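Local coordinates for DUF2442 domain-containing protein (Nitrosomonas europaea, PDB 2AUW), which is of unknown function but carries a DUF2442 domain and may bind DNA, at residues A56-A61 / V67-T72. Sequence-based numbering, arbitrary orientation. Where two conformers were deposited one is given.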
loop_
_atom_site.group_PDB
_atom_site.type_symbol
_atom_site.label_atom_id
_atom_site.label_comp_id
_atom_site.label_asym_id
_atom_site.label_seq_id
_atom_site.Cartn_x
_atom_site.Cartn_y
_atom_site.Cartn_z
ATOM N N ALA B 56 5.821 34.931 13.437
ATOM C CA ALA B 56 5.163 35.326 12.187
ATOM C C ALA B 56 5.826 34.797 10.916
ATOM O O ALA B 56 5.208 34.819 9.848
ATOM C CB ALA B 56 5.071 36.874 12.120
ATOM N N ARG B 57 7.071 34.357 11.028
ATOM C CA ARG B 57 7.821 33.877 9.866
ATOM C C ARG B 57 7.740 32.358 9.642
ATOM O O ARG B 57 8.586 31.792 8.951
ATOM C CB ARG B 57 9.281 34.342 9.937
ATOM C CG ARG B 57 9.434 35.870 10.003
ATOM C CD ARG B 57 10.886 36.290 9.806
ATOM N NE ARG B 57 11.609 36.410 11.075
ATOM C CZ ARG B 57 11.779 37.549 11.750
ATOM N NH1 ARG B 57 12.445 37.538 12.901
ATOM N NH2 ARG B 57 11.286 38.699 11.284
ATOM N N VAL B 58 6.733 31.715 10.247
ATOM C CA VAL B 58 6.405 30.288 9.986
ATOM C C VAL B 58 6.166 30.015 8.481
ATOM O O VAL B 58 5.514 30.823 7.762
ATOM C CB VAL B 58 5.156 29.825 10.781
ATOM C CG1 VAL B 58 3.893 30.457 10.220
ATOM C CG2 VAL B 58 5.020 28.282 10.798
ATOM N N HIS B 59 6.682 28.878 8.016
ATOM C CA HIS B 59 6.467 28.467 6.622
ATOM C C HIS B 59 6.639 26.951 6.527
ATOM O O HIS B 59 6.982 26.301 7.515
ATOM C CB HIS B 59 7.523 29.142 5.744
ATOM C CG HIS B 59 8.921 28.947 6.250
ATOM N ND1 HIS B 59 9.484 29.763 7.212
ATOM C CD2 HIS B 59 9.847 28.004 5.971
ATOM C CE1 HIS B 59 10.709 29.345 7.476
ATOM N NE2 HIS B 59 10.956 28.286 6.726
ATOM N N ILE B 60 6.406 26.386 5.344
ATOM C CA ILE B 60 6.651 24.945 5.147
ATOM C C ILE B 60 8.117 24.749 4.756
ATOM O O ILE B 60 8.548 25.371 3.787
ATOM C CB ILE B 60 5.729 24.356 4.058
ATOM C CG1 ILE B 60 4.252 24.543 4.416
ATOM C CG2 ILE B 60 6.087 22.875 3.769
ATOM C CD1 ILE B 60 3.289 24.115 3.327
ATOM N N ALA B 61 8.880 23.917 5.498
ATOM C CA ALA B 61 10.322 23.668 5.208
ATOM C C ALA B 61 10.572 23.161 3.779
ATOM O O ALA B 61 9.860 22.265 3.307
ATOM C CB ALA B 61 10.951 22.679 6.213
ATOM N N VAL B 67 6.721 22.057 9.610
ATOM C CA VAL B 67 6.378 23.422 9.961
ATOM C C VAL B 67 7.648 24.034 10.511
ATOM O O VAL B 67 8.235 23.514 11.439
ATOM C CB VAL B 67 5.219 23.451 10.990
ATOM C CG1 VAL B 67 5.040 24.861 11.597
ATOM C CG2 VAL B 67 3.918 22.987 10.360
ATOM N N GLU B 68 8.102 25.136 9.917
ATOM C CA GLU B 68 9.418 25.647 10.219
ATOM C C GLU B 68 9.406 27.156 10.455
ATOM O O GLU B 68 8.590 27.876 9.883
ATOM C CB GLU B 68 10.384 25.302 9.074
ATOM C CG GLU B 68 11.757 25.958 9.229
ATOM C CD GLU B 68 12.678 25.532 8.128
ATOM O OE1 GLU B 68 13.340 24.486 8.302
ATOM O OE2 GLU B 68 12.724 26.240 7.096
ATOM N N TRP B 69 10.310 27.606 11.318
ATOM C CA TRP B 69 10.549 29.028 11.553
ATOM C C TRP B 69 12.014 29.224 11.216
ATOM O O TRP B 69 12.336 29.960 10.290
ATOM C CB TRP B 69 10.271 29.453 13.002
ATOM C CG TRP B 69 8.813 29.487 13.381
ATOM C CD1 TRP B 69 7.991 30.563 13.376
ATOM C CD2 TRP B 69 8.023 28.374 13.824
ATOM N NE1 TRP B 69 6.734 30.209 13.814
ATOM C CE2 TRP B 69 6.725 28.854 14.065
ATOM C CE3 TRP B 69 8.300 27.010 14.049
ATOM C CZ2 TRP B 69 5.698 28.029 14.517
ATOM C CZ3 TRP B 69 7.262 26.178 14.469
ATOM C CH2 TRP B 69 5.988 26.690 14.719
ATOM N N PHE B 70 12.890 28.535 11.943
ATOM C CA PHE B 70 14.321 28.522 11.609
ATOM C C PHE B 70 14.825 27.183 11.058
ATOM O O PHE B 70 15.528 27.159 10.052
ATOM C CB PHE B 70 15.185 28.993 12.792
ATOM C CG PHE B 70 14.754 30.309 13.378
ATOM C CD1 PHE B 70 14.107 30.357 14.609
ATOM C CD2 PHE B 70 15.003 31.509 12.698
ATOM C CE1 PHE B 70 13.698 31.572 15.157
ATOM C CE2 PHE B 70 14.606 32.740 13.236
ATOM C CZ PHE B 70 13.948 32.772 14.472
ATOM N N ASP B 71 14.464 26.073 11.705
ATOM C CA ASP B 71 14.995 24.762 11.320
ATOM C C ASP B 71 14.056 23.585 11.625
ATOM O O ASP B 71 14.088 23.026 12.737
ATOM C CB ASP B 71 16.355 24.511 11.984
ATOM C CG ASP B 71 17.003 23.219 11.517
ATOM O OD1 ASP B 71 16.668 22.726 10.410
ATOM O OD2 ASP B 71 17.847 22.687 12.262
ATOM N N THR B 72 13.250 23.212 10.628
ATOM C CA THR B 72 12.422 22.000 10.677
ATOM C C THR B 72 11.905 21.657 12.104
ATOM O O THR B 72 12.075 20.533 12.584
ATOM C CB THR B 72 13.213 20.788 10.118
ATOM O OG1 THR B 72 14.435 20.646 10.858
ATOM C CG2 THR B 72 13.541 20.980 8.641
#
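H59 and E68 form the antiparallel hydrogen-bonded pair of a short two-stranded β-hairpin, strands 59-60 and 67-68, within the DUF2442 region, where one face packs on the three-stranded sheet through V14 and L22. Two backbone bonds close the pair, H59 N to E68 O and E68 N to H59 O, each 2.9 Å. On the face carrying H59 and E68 a histidine-carboxylate bond is added: H59 NE2 donates to E68 OE2 at 2.7 Å, meeting its anti lone pair, with the oxygen tilted somewhat from the ring plane. Carboxylate and ring planes are turned 73° against each other. The imidazole gets there because CG lies between the backbone N and the carbonyl carbon (chi1 51°), which folds the ring over E68 O. The other ring nitrogen, ND1, donates in the ring plane to R57 O (2.8 Å), so both nitrogens are engaged and the ring's rotation is fixed; two donated bonds suggest a protonated, positively charged imidazole. A leucine in place of H59 would probably leave E68 OE2 and R57 O without these donors and the carboxylate freer to turn. Just before the strand, V58 packs on W69 and V67: its CB lies over the five-membered ring of W69, a CH-π contact 3.9 Å from the centroid, while CG2 meets V67 CG1 at 3.5 Å. V67 and W69 also touch L22, and F55 and F74 meet the W69 ring. The E68 side chain, extended through CD, spans from the histidine to the loop after its own strand, with A61 CB packed against the carboxylate. There E68 OE1 accepts the backbone N-H of T72 at 2.7 Å, almost straight at 168°, again through the anti lone pair.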